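Local coordinates for protein glutamate--LysW ligase ArgX (Sulfolobus tokodaii, PDB 3VPB) that probably joins glutamate, at the cost of ATP, to the side-chain carboxylate of the C-terminal glutamate of the carrier protein LysW in arginine biosynthesis, at residues 168-173 / 239-244; 174-178 / 189-194; 186-190 / 260-266. All coordinates share one frame. Residue numbers count along the deposited sequence, not the author numbering.

Interaction 1 of 3, residues 168-173 / 239-244; sequences EYIQYK and LEHPNK. With ADP (adenosine-5'-diphosphate), chain L.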
loop_
_atom_site.group_PDB
_atom_site.type_symbol
_atom_site.label_atom_id
_atom_site.label_comp_id
_atom_site.label_asym_id
_atom_site.label_seq_id
_atom_site.Cartn_x
_atom_site.Cartn_y
_atom_site.Cartn_z
ATOM N N GLU B 168 4.530 1.125 -28.097
ATOM C CA GLU B 168 5.040 0.139 -29.048
ATOM C C GLU B 168 6.254 -0.561 -28.459
ATOM O O GLU B 168 7.038 0.036 -27.720
ATOM C CB GLU B 168 5.402 0.802 -30.382
ATOM C CG GLU B 168 6.447 1.864 -30.271
ATOM C CD GLU B 168 6.885 2.402 -31.631
ATOM O OE1 GLU B 168 7.001 1.593 -32.596
ATOM O OE2 GLU B 168 7.129 3.630 -31.728
ATOM N N TYR B 169 6.394 -1.837 -28.796
ATOM C CA TYR B 169 7.531 -2.617 -28.358
ATOM C C TYR B 169 8.645 -2.471 -29.393
ATOM O O TYR B 169 8.435 -2.765 -30.566
ATOM C CB TYR B 169 7.089 -4.074 -28.207
ATOM C CG TYR B 169 8.193 -4.997 -27.775
ATOM C CD1 TYR B 169 8.914 -4.761 -26.604
ATOM C CD2 TYR B 169 8.516 -6.107 -28.541
ATOM C CE1 TYR B 169 9.942 -5.619 -26.208
ATOM C CE2 TYR B 169 9.530 -6.986 -28.150
ATOM C CZ TYR B 169 10.227 -6.733 -26.992
ATOM O OH TYR B 169 11.229 -7.598 -26.630
ATOM N N ILE B 170 9.808 -1.967 -28.962
ATOM C CA ILE B 170 10.892 -1.677 -29.891
ATOM C C ILE B 170 12.099 -2.465 -29.439
ATOM O O ILE B 170 12.770 -2.108 -28.452
ATOM C CB ILE B 170 11.246 -0.143 -29.950
ATOM C CG1 ILE B 170 9.986 0.705 -30.129
ATOM C CG2 ILE B 170 12.221 0.142 -31.095
ATOM C CD1 ILE B 170 10.238 2.229 -30.078
ATOM N N GLN B 171 12.371 -3.562 -30.145
ATOM C CA GLN B 171 13.557 -4.346 -29.842
ATOM C C GLN B 171 13.790 -5.362 -30.939
ATOM O O GLN B 171 12.963 -6.272 -31.161
ATOM C CB GLN B 171 13.410 -5.098 -28.498
ATOM C CG GLN B 171 14.653 -5.902 -28.117
ATOM C CD GLN B 171 15.863 -5.041 -27.962
ATOM O OE1 GLN B 171 16.812 -5.144 -28.732
ATOM N NE2 GLN B 171 15.837 -4.151 -26.977
ATOM N N TYR B 172 14.937 -5.245 -31.596
ATOM C CA TYR B 172 15.310 -6.249 -32.577
ATOM C C TYR B 172 16.791 -6.556 -32.547
ATOM O O TYR B 172 17.285 -7.338 -33.360
ATOM C CB TYR B 172 14.811 -5.874 -33.966
ATOM C CG TYR B 172 15.629 -4.826 -34.675
ATOM C CD1 TYR B 172 15.622 -3.504 -34.250
ATOM C CD2 TYR B 172 16.398 -5.160 -35.792
ATOM C CE1 TYR B 172 16.361 -2.534 -34.916
ATOM C CE2 TYR B 172 17.151 -4.182 -36.481
ATOM C CZ TYR B 172 17.135 -2.885 -36.020
ATOM O OH TYR B 172 17.867 -1.910 -36.666
ATOM N N LYS B 173 17.505 -5.936 -31.606
ATOM C CA LYS B 173 18.963 -6.121 -31.502
ATOM C C LYS B 173 19.457 -6.843 -30.253
ATOM O O LYS B 173 20.623 -7.277 -30.206
ATOM C CB LYS B 173 19.684 -4.777 -31.654
ATOM C CG LYS B 173 19.547 -4.197 -33.052
ATOM C CD LYS B 173 20.313 -2.925 -33.108
ATOM C CE LYS B 173 20.398 -2.379 -34.505
ATOM N NZ LYS B 173 21.518 -1.419 -34.462
ATOM N N LEU B 239 16.451 3.277 -27.529
ATOM C CA LEU B 239 16.060 2.050 -28.199
ATOM C C LEU B 239 16.281 2.214 -29.693
ATOM O O LEU B 239 16.240 3.339 -30.229
ATOM C CB LEU B 239 14.585 1.724 -27.947
ATOM C CG LEU B 239 14.223 1.471 -26.480
ATOM C CD1 LEU B 239 12.715 1.617 -26.279
ATOM C CD2 LEU B 239 14.745 0.095 -26.095
ATOM N N GLU B 240 16.505 1.093 -30.375
ATOM C CA GLU B 240 16.798 1.138 -31.824
ATOM C C GLU B 240 15.641 0.502 -32.575
ATOM O O GLU B 240 15.352 -0.701 -32.380
ATOM C CB GLU B 240 18.100 0.398 -32.126
ATOM C CG GLU B 240 19.310 1.030 -31.431
ATOM C CD GLU B 240 20.473 0.068 -31.296
ATOM O OE1 GLU B 240 20.437 -0.824 -30.416
ATOM O OE2 GLU B 240 21.447 0.214 -32.061
ATOM N N HIS B 241 14.942 1.328 -33.350
ATOM C CA HIS B 241 13.757 0.904 -34.093
ATOM C C HIS B 241 14.188 0.504 -35.498
ATOM O O HIS B 241 14.942 1.247 -36.138
ATOM C CB HIS B 241 12.732 2.047 -34.171
ATOM C CG HIS B 241 11.385 1.614 -34.658
ATOM N ND1 HIS B 241 11.103 1.411 -35.994
ATOM C CD2 HIS B 241 10.244 1.330 -33.986
ATOM C CE1 HIS B 241 9.843 1.044 -36.126
ATOM N NE2 HIS B 241 9.303 0.973 -34.922
ATOM N N PRO B 242 13.707 -0.656 -35.983
ATOM C CA PRO B 242 14.092 -1.191 -37.295
ATOM C C PRO B 242 13.870 -0.217 -38.470
ATOM O O PRO B 242 14.599 -0.304 -39.455
ATOM C CB PRO B 242 13.146 -2.379 -37.491
ATOM C CG PRO B 242 12.636 -2.742 -36.178
ATOM C CD PRO B 242 12.795 -1.565 -35.254
ATOM N N ASN B 243 12.873 0.668 -38.379
ATOM C CA ASN B 243 12.626 1.662 -39.440
ATOM C C ASN B 243 13.052 3.070 -39.040
ATOM O O ASN B 243 13.627 3.808 -39.848
ATOM C CB ASN B 243 11.142 1.670 -39.877
ATOM C CG ASN B 243 10.618 0.285 -40.219
ATOM O OD1 ASN B 243 9.553 -0.133 -39.736
ATOM N ND2 ASN B 243 11.355 -0.439 -41.060
ATOM N N LYS B 244 12.769 3.441 -37.795
ATOM C CA LYS B 244 12.909 4.837 -37.334
ATOM C C LYS B 244 14.274 5.213 -36.753
ATOM O O LYS B 244 14.564 6.398 -36.557
ATOM C CB LYS B 244 11.814 5.182 -36.312
ATOM C CG LYS B 244 10.387 5.099 -36.841
ATOM C CD LYS B 244 9.367 5.594 -35.801
ATOM C CE LYS B 244 8.979 4.525 -34.774
ATOM N NZ LYS B 244 7.995 5.090 -33.779
HETATM P PB ADP L . 13.389 1.894 -16.128
HETATM O O1B ADP L . 13.357 3.307 -15.679
HETATM O O2B ADP L . 14.738 1.373 -16.596
HETATM O O3B ADP L . 12.696 0.910 -15.229
HETATM P PA ADP L . 12.781 1.709 -18.964
HETATM O O1A ADP L . 11.617 2.375 -19.693
HETATM O O2A ADP L . 14.225 2.081 -19.212
HETATM O O3A ADP L . 12.408 1.864 -17.407
HETATM O "O5'" ADP L . 12.603 0.135 -19.227
HETATM C "C5'" ADP L . 13.511 -0.857 -18.746
HETATM C "C4'" ADP L . 13.880 -1.803 -19.873
HETATM O "O4'" ADP L . 12.678 -2.317 -20.456
HETATM C "C3'" ADP L . 14.597 -1.054 -21.000
HETATM O "O3'" ADP L . 16.016 -1.058 -20.796
HETATM C "C2'" ADP L . 14.217 -1.854 -22.224
HETATM O "O2'" ADP L . 15.052 -3.015 -22.342
HETATM C "C1'" ADP L . 12.829 -2.326 -21.881
HETATM N N9 ADP L . 11.815 -1.424 -22.459
HETATM C C8 ADP L . 11.135 -0.427 -21.836
HETATM N N7 ADP L . 10.266 0.115 -22.701
HETATM C C5 ADP L . 10.384 -0.539 -23.874
HETATM C C6 ADP L . 9.780 -0.447 -25.209
HETATM N N6 ADP L . 8.813 0.460 -25.444
HETATM N N1 ADP L . 10.160 -1.354 -26.157
HETATM C C2 ADP L . 11.103 -2.277 -25.933
HETATM N N3 ADP L . 11.721 -2.383 -24.729
HETATM C C4 ADP L . 11.400 -1.545 -23.707
HETATM O O HOH W 1 16.475 -2.896 -31.073
HETATM O O HOH W 2 17.667 0.651 -35.851
#

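Interaction 2 of 3, residues 174-178 / 189-194; sequences GRDIR and CYARNI. With GLU (glutamic acid), chain M; ADP (adenosine-5'-diphosphate), chain L; SO4 (sulfate ion), chain P.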
loop_
_atom_site.group_PDB
_atom_site.type_symbol
_atom_site.label_atom_id
_atom_site.label_comp_id
_atom_site.label_asym_id
_atom_site.label_seq_id
_atom_site.Cartn_x
_atom_site.Cartn_y
_atom_site.Cartn_z
ATOM N N GLY B 174 18.581 -6.983 -29.252
ATOM C CA GLY B 174 18.916 -7.676 -28.032
ATOM C C GLY B 174 19.670 -6.798 -27.050
ATOM O O GLY B 174 20.464 -7.285 -26.264
ATOM N N ARG B 175 19.425 -5.495 -27.118
ATOM C CA ARG B 175 20.126 -4.547 -26.240
ATOM C C ARG B 175 19.384 -3.225 -26.238
ATOM O O ARG B 175 18.535 -2.985 -27.080
ATOM C CB ARG B 175 21.546 -4.282 -26.757
ATOM C CG ARG B 175 21.488 -3.426 -28.028
ATOM C CD ARG B 175 22.721 -3.469 -28.818
ATOM N NE ARG B 175 22.709 -2.445 -29.882
ATOM C CZ ARG B 175 23.762 -2.190 -30.642
ATOM N NH1 ARG B 175 24.879 -2.870 -30.416
ATOM N NH2 ARG B 175 23.724 -1.259 -31.606
ATOM N N ASP B 176 19.724 -2.358 -25.294
ATOM C CA ASP B 176 19.435 -0.953 -25.491
ATOM C C ASP B 176 20.717 -0.140 -25.317
ATOM O O ASP B 176 21.783 -0.706 -25.047
ATOM C CB ASP B 176 18.230 -0.477 -24.665
ATOM C CG ASP B 176 18.523 -0.339 -23.183
ATOM O OD1 ASP B 176 17.614 0.163 -22.487
ATOM O OD2 ASP B 176 19.648 -0.695 -22.722
ATOM N N ILE B 177 20.641 1.161 -25.550
ATOM C CA ILE B 177 21.816 1.993 -25.452
ATOM C C ILE B 177 21.674 2.919 -24.249
ATOM O O ILE B 177 20.622 3.503 -24.030
ATOM C CB ILE B 177 22.021 2.774 -26.742
ATOM C CG1 ILE B 177 22.267 1.791 -27.909
ATOM C CG2 ILE B 177 23.193 3.753 -26.616
ATOM C CD1 ILE B 177 22.163 2.487 -29.310
ATOM N N ARG B 178 22.729 2.993 -23.451
ATOM C CA ARG B 178 22.775 3.881 -22.305
ATOM C C ARG B 178 23.907 4.890 -22.554
ATOM O O ARG B 178 25.042 4.494 -22.802
ATOM C CB ARG B 178 23.010 3.031 -21.050
ATOM C CG ARG B 178 23.544 3.781 -19.829
ATOM C CD ARG B 178 22.681 4.982 -19.462
ATOM N NE ARG B 178 21.372 4.646 -18.919
ATOM C CZ ARG B 178 21.152 4.306 -17.643
ATOM N NH1 ARG B 178 22.156 4.234 -16.771
ATOM N NH2 ARG B 178 19.917 4.034 -17.230
ATOM N N CYS B 189 28.641 6.427 -24.441
ATOM C CA CYS B 189 27.504 5.512 -24.589
ATOM C C CYS B 189 28.007 4.093 -24.560
ATOM O O CYS B 189 29.167 3.809 -24.900
ATOM C CB CYS B 189 26.765 5.727 -25.924
ATOM S SG CYS B 189 26.012 7.325 -26.218
ATOM N N TYR B 190 27.134 3.175 -24.171
ATOM C CA TYR B 190 27.460 1.780 -24.293
ATOM C C TYR B 190 26.161 0.992 -24.494
ATOM O O TYR B 190 25.056 1.563 -24.407
ATOM C CB TYR B 190 28.302 1.284 -23.106
ATOM C CG TYR B 190 27.516 1.017 -21.862
ATOM C CD1 TYR B 190 27.106 2.061 -21.050
ATOM C CD2 TYR B 190 27.176 -0.289 -21.499
ATOM C CE1 TYR B 190 26.378 1.821 -19.902
ATOM C CE2 TYR B 190 26.470 -0.533 -20.369
ATOM C CZ TYR B 190 26.070 0.532 -19.574
ATOM O OH TYR B 190 25.337 0.294 -18.452
ATOM N N ALA B 191 26.297 -0.299 -24.775
ATOM C CA ALA B 191 25.156 -1.177 -24.965
ATOM C C ALA B 191 24.930 -2.036 -23.729
ATOM O O ALA B 191 25.873 -2.613 -23.204
ATOM C CB ALA B 191 25.404 -2.092 -26.175
ATOM N N ARG B 192 23.679 -2.130 -23.288
ATOM C CA ARG B 192 23.287 -3.083 -22.236
ATOM C C ARG B 192 22.608 -4.248 -22.931
ATOM O O ARG B 192 21.497 -4.081 -23.474
ATOM C CB ARG B 192 22.301 -2.427 -21.271
ATOM C CG ARG B 192 22.894 -1.318 -20.436
ATOM C CD ARG B 192 21.860 -0.698 -19.517
ATOM N NE ARG B 192 20.836 0.017 -20.281
ATOM C CZ ARG B 192 19.939 0.852 -19.747
ATOM N NH1 ARG B 192 19.055 1.460 -20.532
ATOM N NH2 ARG B 192 19.925 1.089 -18.433
ATOM N N ASN B 193 23.264 -5.410 -22.926
ATOM C CA ASN B 193 22.758 -6.585 -23.651
ATOM C C ASN B 193 21.848 -7.408 -22.783
ATOM O O ASN B 193 22.205 -7.758 -21.665
ATOM C CB ASN B 193 23.919 -7.426 -24.185
ATOM C CG ASN B 193 24.750 -6.654 -25.192
ATOM O OD1 ASN B 193 24.375 -6.549 -26.360
ATOM N ND2 ASN B 193 25.857 -6.057 -24.730
ATOM N N ILE B 194 20.665 -7.708 -23.310
ATOM C CA ILE B 194 19.611 -8.445 -22.607
ATOM C C ILE B 194 20.025 -9.899 -22.316
ATOM O O ILE B 194 20.435 -10.618 -23.228
ATOM C CB ILE B 194 18.256 -8.379 -23.409
ATOM C CG1 ILE B 194 17.844 -6.914 -23.566
ATOM C CG2 ILE B 194 17.191 -9.216 -22.715
ATOM C CD1 ILE B 194 16.829 -6.591 -24.698
HETATM N N GLU M . 20.379 1.689 -13.546
HETATM C CA GLU M . 21.181 1.247 -14.719
HETATM C C GLU M . 20.827 -0.184 -15.061
HETATM O O GLU M . 20.937 -0.549 -16.247
HETATM C CB GLU M . 22.687 1.354 -14.425
HETATM C CG GLU M . 23.564 1.145 -15.647
HETATM C CD GLU M . 25.058 1.261 -15.347
HETATM O OE1 GLU M . 25.500 0.794 -14.266
HETATM O OE2 GLU M . 25.781 1.815 -16.221
HETATM O OXT GLU M . 20.462 -0.995 -14.179
HETATM P PB ADP L . 13.389 1.894 -16.128
HETATM O O1B ADP L . 13.357 3.307 -15.679
HETATM O O2B ADP L . 14.738 1.373 -16.596
HETATM O O3B ADP L . 12.696 0.910 -15.229
HETATM P PA ADP L . 12.781 1.709 -18.964
HETATM O O1A ADP L . 11.617 2.375 -19.693
HETATM O O2A ADP L . 14.225 2.081 -19.212
HETATM O O3A ADP L . 12.408 1.864 -17.407
HETATM O "O5'" ADP L . 12.603 0.135 -19.227
HETATM C "C5'" ADP L . 13.511 -0.857 -18.746
HETATM C "C4'" ADP L . 13.880 -1.803 -19.873
HETATM O "O4'" ADP L . 12.678 -2.317 -20.456
HETATM C "C3'" ADP L . 14.597 -1.054 -21.000
HETATM O "O3'" ADP L . 16.016 -1.058 -20.796
HETATM C "C2'" ADP L . 14.217 -1.854 -22.224
HETATM O "O2'" ADP L . 15.052 -3.015 -22.342
HETATM C "C1'" ADP L . 12.829 -2.326 -21.881
HETATM N N9 ADP L . 11.815 -1.424 -22.459
HETATM C C8 ADP L . 11.135 -0.427 -21.836
HETATM N N7 ADP L . 10.266 0.115 -22.701
HETATM C C5 ADP L . 10.384 -0.539 -23.874
HETATM C C6 ADP L . 9.780 -0.447 -25.209
HETATM N N6 ADP L . 8.813 0.460 -25.444
HETATM N N1 ADP L . 10.160 -1.354 -26.157
HETATM C C2 ADP L . 11.103 -2.277 -25.933
HETATM N N3 ADP L . 11.721 -2.383 -24.729
HETATM C C4 ADP L . 11.400 -1.545 -23.707
HETATM S S SO4 P . 17.434 2.666 -15.196
HETATM O O1 SO4 P . 16.229 3.291 -14.638
HETATM O O2 SO4 P . 17.683 1.432 -14.475
HETATM O O3 SO4 P . 17.369 2.420 -16.654
HETATM O O4 SO4 P . 18.578 3.528 -14.902
HETATM O O HOH W 3 20.656 -10.028 -25.898
HETATM O O HOH W 4 25.480 -5.182 -28.369
#

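Interaction 3 of 3, residues 186-190 / 260-266; sequences LLGCY and FMVATNI. With GLU (glutamic acid), chain M.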
loop_
_atom_site.group_PDB
_atom_site.type_symbol
_atom_site.label_atom_id
_atom_site.label_comp_id
_atom_site.label_asym_id
_atom_site.label_seq_id
_atom_site.Cartn_x
_atom_site.Cartn_y
_atom_site.Cartn_z
ATOM N N LEU B 186 27.824 15.175 -24.382
ATOM C CA LEU B 186 27.934 13.720 -24.319
ATOM C C LEU B 186 29.246 13.243 -23.687
ATOM O O LEU B 186 30.340 13.641 -24.113
ATOM C CB LEU B 186 27.775 13.116 -25.727
ATOM C CG LEU B 186 27.906 11.584 -25.753
ATOM C CD1 LEU B 186 26.740 10.886 -25.024
ATOM C CD2 LEU B 186 28.036 11.083 -27.187
ATOM N N LEU B 187 29.143 12.374 -22.676
ATOM C CA LEU B 187 30.324 11.762 -22.081
ATOM C C LEU B 187 30.664 10.438 -22.783
ATOM O O LEU B 187 31.838 10.135 -23.071
ATOM C CB LEU B 187 30.122 11.542 -20.570
ATOM C CG LEU B 187 31.277 10.917 -19.793
ATOM C CD1 LEU B 187 32.467 11.909 -19.670
ATOM C CD2 LEU B 187 30.837 10.420 -18.428
ATOM N N GLY B 188 29.633 9.645 -23.073
ATOM C CA GLY B 188 29.862 8.372 -23.728
ATOM C C GLY B 188 28.583 7.559 -23.737
ATOM O O GLY B 188 27.589 7.952 -23.113
ATOM N N CYS B 189 28.641 6.427 -24.441
ATOM C CA CYS B 189 27.504 5.512 -24.589
ATOM C C CYS B 189 28.007 4.093 -24.560
ATOM O O CYS B 189 29.167 3.809 -24.900
ATOM C CB CYS B 189 26.765 5.727 -25.924
ATOM S SG CYS B 189 26.012 7.325 -26.218
ATOM N N TYR B 190 27.134 3.175 -24.171
ATOM C CA TYR B 190 27.460 1.780 -24.293
ATOM C C TYR B 190 26.161 0.992 -24.494
ATOM O O TYR B 190 25.056 1.563 -24.407
ATOM C CB TYR B 190 28.302 1.284 -23.106
ATOM C CG TYR B 190 27.516 1.017 -21.862
ATOM C CD1 TYR B 190 27.106 2.061 -21.050
ATOM C CD2 TYR B 190 27.176 -0.289 -21.499
ATOM C CE1 TYR B 190 26.378 1.821 -19.902
ATOM C CE2 TYR B 190 26.470 -0.533 -20.369
ATOM C CZ TYR B 190 26.070 0.532 -19.574
ATOM O OH TYR B 190 25.337 0.294 -18.452
ATOM N N PHE B 260 28.562 1.459 -17.097
ATOM C CA PHE B 260 29.167 2.451 -17.992
ATOM C C PHE B 260 30.676 2.331 -17.892
ATOM O O PHE B 260 31.381 2.280 -18.928
ATOM C CB PHE B 260 28.674 3.846 -17.599
ATOM C CG PHE B 260 28.998 4.926 -18.570
ATOM C CD1 PHE B 260 28.101 5.272 -19.585
ATOM C CD2 PHE B 260 30.165 5.652 -18.427
ATOM C CE1 PHE B 260 28.409 6.308 -20.471
ATOM C CE2 PHE B 260 30.482 6.679 -19.300
ATOM C CZ PHE B 260 29.601 7.024 -20.309
ATOM N N MET B 261 31.168 2.268 -16.657
ATOM C CA MET B 261 32.623 2.175 -16.428
ATOM C C MET B 261 33.260 0.912 -17.007
ATOM O O MET B 261 34.321 0.991 -17.612
ATOM C CB MET B 261 32.977 2.350 -14.959
ATOM C CG MET B 261 32.830 3.779 -14.505
ATOM S SD MET B 261 33.168 3.930 -12.752
ATOM C CE MET B 261 34.971 3.750 -12.832
ATOM N N VAL B 262 32.617 -0.236 -16.861
ATOM C CA VAL B 262 33.212 -1.448 -17.440
ATOM C C VAL B 262 33.244 -1.395 -18.971
ATOM O O VAL B 262 34.164 -1.934 -19.594
ATOM C CB VAL B 262 32.570 -2.775 -16.939
ATOM C CG1 VAL B 262 32.472 -2.798 -15.453
ATOM C CG2 VAL B 262 31.212 -3.009 -17.560
ATOM N N ALA B 263 32.270 -0.736 -19.584
ATOM C CA ALA B 263 32.223 -0.724 -21.032
ATOM C C ALA B 263 33.127 0.335 -21.662
ATOM O O ALA B 263 33.781 0.056 -22.665
ATOM C CB ALA B 263 30.795 -0.598 -21.533
ATOM N N THR B 264 33.203 1.522 -21.052
ATOM C CA THR B 264 33.826 2.691 -21.700
ATOM C C THR B 264 35.223 3.055 -21.166
ATOM O O THR B 264 35.951 3.866 -21.784
ATOM C CB THR B 264 32.955 3.943 -21.521
ATOM O OG1 THR B 264 32.850 4.247 -20.130
ATOM C CG2 THR B 264 31.555 3.752 -22.116
ATOM N N ASN B 265 35.549 2.483 -20.013
ATOM C CA ASN B 265 36.695 2.869 -19.168
ATOM C C ASN B 265 36.746 4.331 -18.744
ATOM O O ASN B 265 37.822 4.849 -18.435
ATOM C CB ASN B 265 38.010 2.487 -19.841
ATOM C CG ASN B 265 38.069 1.048 -20.170
ATOM O OD1 ASN B 265 38.204 0.673 -21.339
ATOM N ND2 ASN B 265 37.946 0.210 -19.149
ATOM N N ILE B 266 35.595 4.999 -18.740
ATOM C CA ILE B 266 35.536 6.409 -18.354
ATOM C C ILE B 266 35.433 6.525 -16.832
ATOM O O ILE B 266 34.619 5.848 -16.205
ATOM C CB ILE B 266 34.388 7.151 -19.082
ATOM C CG1 ILE B 266 34.700 7.240 -20.587
ATOM C CG2 ILE B 266 34.127 8.537 -18.464
ATOM C CD1 ILE B 266 33.507 7.561 -21.462
HETATM N N GLU M . 20.379 1.689 -13.546
HETATM C CA GLU M . 21.181 1.247 -14.719
HETATM C C GLU M . 20.827 -0.184 -15.061
HETATM O O GLU M . 20.937 -0.549 -16.247
HETATM C CB GLU M . 22.687 1.354 -14.425
HETATM C CG GLU M . 23.564 1.145 -15.647
HETATM C CD GLU M . 25.058 1.261 -15.347
HETATM O OE1 GLU M . 25.500 0.794 -14.266
HETATM O OE2 GLU M . 25.781 1.815 -16.221
HETATM O OXT GLU M . 20.462 -0.995 -14.179
#

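Interaction 1 of 3, residues 168-173 / 239-244
The loop 168-173 recognises the adenine of ADP and packs against 239-244, whose L239 also touches the base. E168 O accepts from ADP N6 (2.9 Å) and I170 N donates to ADP N1 (2.9 Å), a backbone-only reading of the Watson-Crick edge. Two salt bridges join the segments: E168 OE2 to K244 NZ (2.7 Å) and E240 OE2 to K173 NZ (2.9 Å). Each carboxylate has a second partner: D103 N for E168, R175 for E240. H241 NE2 donates a weak hydrogen bond to E168 OE1 (3.3 Å), while H241 ND1 accepts from N243 N (3.1 Å) and K244 N (3.2 Å). One water accepts from Y172 N (2.9 Å) and lies 2.8 Å from E240 O. Another links Y172 OH (2.7 Å) to H241 O (2.8 Å). P242 CG makes a CH-pi contact over the Y172 ring, 4.0 Å from its centroid. Strand 233-241 carries L239 to H241 between strands 175-182 and 245-252, and I170 also touches V247 of the latter.

Interaction 2 of 3, residues 174-178 / 189-194
Strands 175-182 and 185-193 form an antiparallel beta hairpin in the ATP-grasp domain, and this part of it lines the active site. D176 and R192 form a hydrogen-bonded pair, with D176 N to R192 O at 3.1 Å and R192 N to D176 O at 3.0 Å. R178 and Y190 form the next, with R178 N to Y190 O at 2.9 Å and Y190 N to R178 O at 2.8 Å. R175-N193 and I177-A191 are non-hydrogen-bonded pairs. I194 N to G174 O (3.0 Å) closes the open end.

D176, R178, Y190 and R192 share one face, which holds the polar cluster. D176 OD2 accepts from R192 NE (2.8 Å) in a salt bridge. R178 NH2 and R192 NH2 are like charges only 3.2 Å apart. D237 offsets both, and R178 also pairs with E56 of the LysW chain.

Ligands occupy the same face. ADP O3' donates to D176 OD1 (2.6 Å). R192 NH2 donates to GLU O (2.9 Å). Y190 OH donates to GLU OE2 (2.7 Å). R178 NH2 donates to O4 (2.7 Å) of a sulfate probably from the crystallisation liquor.

I177 CG2 meets C189 CB at 4.1 Å; a disulfide ties C189 to C179. R175 is salt-bridged to E240, and N193 is hydrogen-bonded to S210. A water also accepts from R175 NH1 (3.1 Å) and donates to N193 OD1 (2.7 Å).

Interaction 3 of 3, residues 186-190 / 260-266
Here a helix of the ATP-grasp domain packs across a strand of its sheet, beside the substrate glutamate. The axes of 260-264 and 186-190 cross at 88° and approach to 8.2 Å. F260, Y190 and L187 bury the most surface.

F260 belongs to the GF motif, inferred to be essential for substrate specificity. Its ring reaches back over the strand. F260 CE1, at the ring edge, lies 3.2 Å from G188 O, and F260 CD1 is 3.7 Å from Y190 CD1. The two aromatic planes are at 83°, with centroids 5.9 Å apart.

Y190 also rests on the helix, with Y190 CE1 3.4 Å from F260 CA and Y190 CB 3.5 Å from A263 CB.

L187 fills the far end. L187 CD2 sits 3.9 Å from F260 CE2 and 3.8 Å from I266 CG2. L187 and G188 form a classic beta bulge opposite I180. G188 leaves room for its neighbours: a CB there would clash with I266 CD1.

T264 OG1 donates to F260 O (2.7 Å) and accepts from I266 N (3.2 Å), making an ST turn at the helix end. The contact ends at the ligand: GLU OE2 accepts from both Y190 OH (2.7 Å) and F260 N (2.9 Å).

The three contacts follow one antiparallel sheet, from the adenine end of the site to the glutamate end. Interactions 1 and 2 have centres about 12 Å apart and both touch ADP, interaction 1 at the base and interaction 2 at the ribose. They meet directly: E240 OE2 and R175 NH2 form a salt bridge of 2.8 Å, and L239 CD2 packs on D176 CB at 3.8 Å. Interactions 2 and 3 have centres about 11 Å apart and share C189 and Y190; Y190 OH reaches the substrate glutamate in both. Interactions 1 and 3 do not touch: their centres are about 22 Å apart and their nearest atoms about 8 Å. Interaction 2 therefore bridges nucleotide and amino acid, with the side chain of R192 about 4 Å from a bound magnesium ion.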